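Local coordinates for protein transcriptional regulator, marR family, putative (PDB 3F3X) that probably binds DNA as a dimeric winged helix-turn-helix transcription factor of the MarR family, in an archaeon where it is linked to transcriptional activation, at residues A[9-14]-A[133-138]; A[120-123]-A[127-130]. All coordinates share one frame; numbering follows the deposited sequence.

Contact 1: residues A[9-14]-A[133-138]; sequences QLMNTI and NKILSR. With SO4 (sulfate ion), chain B.
The dimerisation region of a MarR-family subunit brings the N-terminal helix 3-33 against the C-terminal helix 125-138, and residues 9-14 meet 133-138 there through I135. I135 and L10 reach toward each other tip to tip, with I135 CD1 3.4 Å from L10 CD2, tighter than an ordinary methyl contact. L10 gets there with CG anti to its backbone nitrogen (chi1 -166°), while I135 carries CG1 beside the backbone N and extends it to CD1. The other branch of I135, CG2, lies more loosely against M11, 4.4 Å from SD. No hydrogen bond joins the two segments.

Polar groups occupy another side of helix 3-33. Q9 NE2 donates to O4 of a sulfate, probably from the crystallisation liquor, at 3.0 Å, and N12 ND2 donates to Q9 OE1 at 3.0 Å, approaching from above the carbonyl plane, so both ends of the Q9 amide are engaged. K16, together with R59, Y60 and K44 of the second subunit, also binds the anion. The helix pair is embedded in the dimer: L10 packs on L132 of the second subunit, and R138 at the end of helix 125-138 forms a salt bridge with D121 of that subunit.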
loop_
_atom_site.group_PDB
_atom_site.type_symbol
_atom_site.label_atom_id
_atom_site.label_comp_id
_atom_site.label_asym_id
_atom_site.label_seq_id
_atom_site.Cartn_x
_atom_site.Cartn_y
_atom_site.Cartn_z
ATOM N N GLN A 9 7.730 12.202 1.421
ATOM C CA GLN A 9 8.565 11.087 1.862
ATOM C C GLN A 9 7.754 10.184 2.775
ATOM O O GLN A 9 7.938 8.964 2.794
ATOM C CB GLN A 9 9.811 11.600 2.587
ATOM C CG GLN A 9 10.906 10.550 2.774
ATOM C CD GLN A 9 11.228 9.797 1.486
ATOM O OE1 GLN A 9 11.204 10.371 0.399
ATOM N NE2 GLN A 9 11.541 8.509 1.610
ATOM N N LEU A 10 6.841 10.793 3.526
ATOM C CA LEU A 10 5.974 10.047 4.426
ATOM C C LEU A 10 5.179 9.056 3.582
ATOM O O LEU A 10 5.050 7.879 3.930
ATOM C CB LEU A 10 5.024 11.016 5.135
ATOM C CG LEU A 10 4.250 10.506 6.343
ATOM C CD1 LEU A 10 5.229 10.145 7.454
ATOM C CD2 LEU A 10 3.296 11.591 6.820
ATOM N N MET A 11 4.658 9.540 2.458
ATOM C CA MET A 11 3.880 8.702 1.559
ATOM C C MET A 11 4.755 7.657 0.855
ATOM O O MET A 11 4.314 6.526 0.628
ATOM C CB MET A 11 3.143 9.573 0.535
ATOM C CG MET A 11 2.202 10.607 1.168
ATOM S SD MET A 11 0.914 9.899 2.257
ATOM C CE MET A 11 -0.058 9.070 1.088
ATOM N N ASN A 12 5.991 8.025 0.511
ATOM C CA ASN A 12 6.892 7.080 -0.140
ATOM C C ASN A 12 7.155 5.899 0.784
ATOM O O ASN A 12 7.222 4.757 0.342
ATOM C CB ASN A 12 8.236 7.733 -0.477
ATOM C CG ASN A 12 8.137 8.719 -1.611
ATOM O OD1 ASN A 12 7.335 8.549 -2.529
ATOM N ND2 ASN A 12 8.975 9.743 -1.574
ATOM N N THR A 13 7.314 6.187 2.069
ATOM C CA THR A 13 7.581 5.143 3.053
ATOM C C THR A 13 6.340 4.272 3.270
ATOM O O THR A 13 6.436 3.050 3.358
ATOM C CB THR A 13 8.019 5.764 4.387
ATOM O OG1 THR A 13 9.158 6.607 4.163
ATOM C CG2 THR A 13 8.385 4.681 5.393
ATOM N N ILE A 14 5.174 4.906 3.344
ATOM C CA ILE A 14 3.926 4.177 3.529
ATOM C C ILE A 14 3.729 3.208 2.368
ATOM O O ILE A 14 3.264 2.083 2.554
ATOM C CB ILE A 14 2.732 5.165 3.635
ATOM C CG1 ILE A 14 2.758 5.824 5.018
ATOM C CG2 ILE A 14 1.401 4.450 3.374
ATOM C CD1 ILE A 14 1.681 6.863 5.235
ATOM N N ASN A 133 -4.424 7.891 11.041
ATOM C CA ASN A 133 -5.869 8.008 10.839
ATOM C C ASN A 133 -6.208 9.364 10.225
ATOM O O ASN A 133 -7.023 9.456 9.311
ATOM C CB ASN A 133 -6.633 7.825 12.158
ATOM C CG ASN A 133 -6.605 6.394 12.649
ATOM O OD1 ASN A 133 -6.705 5.453 11.857
ATOM N ND2 ASN A 133 -6.481 6.220 13.958
ATOM N N LYS A 134 -5.570 10.419 10.716
ATOM C CA LYS A 134 -5.837 11.742 10.169
ATOM C C LYS A 134 -5.425 11.787 8.697
ATOM O O LYS A 134 -6.171 12.280 7.847
ATOM C CB LYS A 134 -5.091 12.817 10.956
ATOM C CG LYS A 134 -5.498 14.229 10.554
ATOM C CD LYS A 134 -4.936 15.278 11.501
ATOM C CE LYS A 134 -5.472 16.666 11.154
ATOM N NZ LYS A 134 -5.017 17.715 12.118
ATOM N N ILE A 135 -4.243 11.264 8.393
ATOM C CA ILE A 135 -3.767 11.245 7.015
ATOM C C ILE A 135 -4.776 10.534 6.110
ATOM O O ILE A 135 -5.131 11.039 5.039
ATOM C CB ILE A 135 -2.386 10.550 6.915
ATOM C CG1 ILE A 135 -1.307 11.479 7.480
ATOM C CG2 ILE A 135 -2.078 10.176 5.471
ATOM C CD1 ILE A 135 0.051 10.833 7.614
ATOM N N LEU A 136 -5.256 9.370 6.546
ATOM C CA LEU A 136 -6.221 8.624 5.744
ATOM C C LEU A 136 -7.479 9.443 5.440
ATOM O O LEU A 136 -7.986 9.420 4.317
ATOM C CB LEU A 136 -6.620 7.318 6.443
ATOM C CG LEU A 136 -7.677 6.512 5.673
ATOM C CD1 LEU A 136 -7.134 6.116 4.299
ATOM C CD2 LEU A 136 -8.064 5.277 6.466
ATOM N N SER A 137 -7.978 10.167 6.438
ATOM C CA SER A 137 -9.182 10.972 6.247
ATOM C C SER A 137 -8.966 12.073 5.210
ATOM O O SER A 137 -9.894 12.453 4.496
ATOM C CB SER A 137 -9.631 11.593 7.574
ATOM O OG SER A 137 -8.697 12.545 8.045
ATOM N N ARG A 138 -7.740 12.581 5.132
ATOM C CA ARG A 138 -7.410 13.637 4.178
ATOM C C ARG A 138 -7.239 13.104 2.758
ATOM O O ARG A 138 -7.429 13.836 1.786
ATOM C CB ARG A 138 -6.141 14.364 4.631
ATOM C CG ARG A 138 -6.319 15.160 5.917
ATOM C CD ARG A 138 -7.227 16.359 5.691
ATOM N NE ARG A 138 -7.425 17.160 6.898
ATOM C CZ ARG A 138 -8.319 16.888 7.847
ATOM N NH1 ARG A 138 -9.110 15.827 7.739
ATOM N NH2 ARG A 138 -8.431 17.684 8.904
HETATM S S SO4 B . 12.523 6.725 -1.829
HETATM O O1 SO4 B . 11.057 6.602 -1.705
HETATM O O2 SO4 B . 12.874 7.034 -3.222
HETATM O O3 SO4 B . 13.160 5.452 -1.434
HETATM O O4 SO4 B . 12.984 7.816 -0.953
#

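Contact 2: residues A[120-123]-A[127-130]; sequences SDVE and ELLE
L128 touches V122 and E123 where the chain, having left the long helix 98-118, passes through a loop and enters helix 125-138. Following that last helix in sequence order, E127 comes first and packs on E127 of the second subunit. One residue on, L128 points its side chain toward the loop and supplies the helix's whole share of the contact. With CG anti to the carbonyl carbon (chi1 -67°) and the chain then extended (chi2 177°), its CD1 methyl becomes the touching atom. L128 CD1 lies 4.3 Å from V122 CG1 and 4.1 Å from E123 O, thus meeting a branched side chain and the carbonyl oxygen of the next residue. The E123 side chain itself starts out away from the helix. L129 next turns to another side and packs on L10 of the second subunit, leaving E130 to follow on an exposed part of the helix. The partner subunit also packs against the apolar residues, with V122 against its I135 and L128 against its L128. With no hydrogen bond across the two segments and 64 Å² buried between them, this is a small, loose van der Waals contact of one leucine methyl with a valine branch and a carbonyl oxygen; it rests on shape rather than polar bonding, and much of the cover over these residues probably comes from the second subunit.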
loop_
_atom_site.group_PDB
_atom_site.type_symbol
_atom_site.label_atom_id
_atom_site.label_comp_id
_atom_site.label_asym_id
_atom_site.label_seq_id
_atom_site.Cartn_x
_atom_site.Cartn_y
_atom_site.Cartn_z
ATOM N N SER A 120 7.740 -5.481 17.368
ATOM C CA SER A 120 7.891 -5.613 18.804
ATOM C C SER A 120 8.550 -4.427 19.500
ATOM O O SER A 120 8.124 -4.033 20.584
ATOM C CB SER A 120 8.678 -6.885 19.120
ATOM O OG SER A 120 9.973 -6.829 18.549
ATOM N N ASP A 121 9.582 -3.858 18.886
ATOM C CA ASP A 121 10.289 -2.741 19.506
ATOM C C ASP A 121 9.875 -1.345 19.042
ATOM O O ASP A 121 10.605 -0.374 19.253
ATOM C CB ASP A 121 11.801 -2.912 19.313
ATOM C CG ASP A 121 12.231 -2.745 17.867
ATOM O OD1 ASP A 121 11.353 -2.630 16.982
ATOM O OD2 ASP A 121 13.454 -2.732 17.618
ATOM N N VAL A 122 8.708 -1.239 18.415
ATOM C CA VAL A 122 8.224 0.054 17.941
ATOM C C VAL A 122 7.417 0.752 19.030
ATOM O O VAL A 122 6.415 0.222 19.503
ATOM C CB VAL A 122 7.338 -0.107 16.693
ATOM C CG1 VAL A 122 6.791 1.248 16.262
ATOM C CG2 VAL A 122 8.139 -0.740 15.569
ATOM N N GLU A 123 7.860 1.943 19.421
ATOM C CA GLU A 123 7.179 2.709 20.461
ATOM C C GLU A 123 6.338 3.838 19.866
ATOM O O GLU A 123 6.393 4.105 18.665
ATOM C CB GLU A 123 8.198 3.307 21.436
ATOM C CG GLU A 123 9.156 2.302 22.077
ATOM C CD GLU A 123 8.446 1.249 22.906
ATOM O OE1 GLU A 123 7.400 1.571 23.508
ATOM O OE2 GLU A 123 8.943 0.103 22.970
ATOM N N GLU A 127 0.324 7.424 19.124
ATOM C CA GLU A 127 0.512 8.676 18.402
ATOM C C GLU A 127 0.611 8.430 16.898
ATOM O O GLU A 127 0.081 9.203 16.103
ATOM C CB GLU A 127 1.774 9.389 18.897
ATOM C CG GLU A 127 1.660 9.873 20.335
ATOM C CD GLU A 127 2.933 10.514 20.856
ATOM O OE1 GLU A 127 3.878 10.746 20.061
ATOM O OE2 GLU A 127 2.987 10.804 22.075
ATOM N N LEU A 128 1.294 7.357 16.507
ATOM C CA LEU A 128 1.432 7.029 15.092
ATOM C C LEU A 128 0.054 6.700 14.523
ATOM O O LEU A 128 -0.260 7.055 13.384
ATOM C CB LEU A 128 2.363 5.827 14.903
ATOM C CG LEU A 128 3.838 6.013 15.269
ATOM C CD1 LEU A 128 4.586 4.696 15.078
ATOM C CD2 LEU A 128 4.449 7.107 14.398
ATOM N N LEU A 129 -0.763 6.025 15.330
ATOM C CA LEU A 129 -2.103 5.637 14.930
ATOM C C LEU A 129 -2.969 6.859 14.656
ATOM O O LEU A 129 -3.695 6.899 13.653
ATOM C CB LEU A 129 -2.745 4.766 16.017
ATOM C CG LEU A 129 -4.069 4.095 15.659
ATOM C CD1 LEU A 129 -3.916 3.297 14.364
ATOM C CD2 LEU A 129 -4.479 3.185 16.808
ATOM N N GLU A 130 -2.897 7.860 15.531
ATOM C CA GLU A 130 -3.696 9.064 15.332
ATOM C C GLU A 130 -3.232 9.792 14.079
ATOM O O GLU A 130 -4.046 10.243 13.284
ATOM C CB GLU A 130 -3.565 10.013 16.518
ATOM C CG GLU A 130 -4.062 9.460 17.835
ATOM C CD GLU A 130 -4.289 10.550 18.861
ATOM O OE1 GLU A 130 -4.431 10.212 20.055
ATOM O OE2 GLU A 130 -4.335 11.740 18.473
#

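In the fold
Contact 2 comes between the two segments of contact 1 along the chain, and their centres lie 15 Å apart on the same side of the subunit's centre. Both draw on helix 125-138: its earlier part, 127-130, faces the loop that follows helix 98-118, while 133-138 faces the N-terminal helix 3-33. One short C-terminal helix therefore meets both the start of the chain and the turn leading into it. Each contact also touches the second subunit, and K134 NZ of one chain hydrogen-bonds to D121 O of the other, tying the contact 1 region of one subunit to the contact 2 region of its partner. This fits the MarR pattern of terminal helices forming the dimer interface.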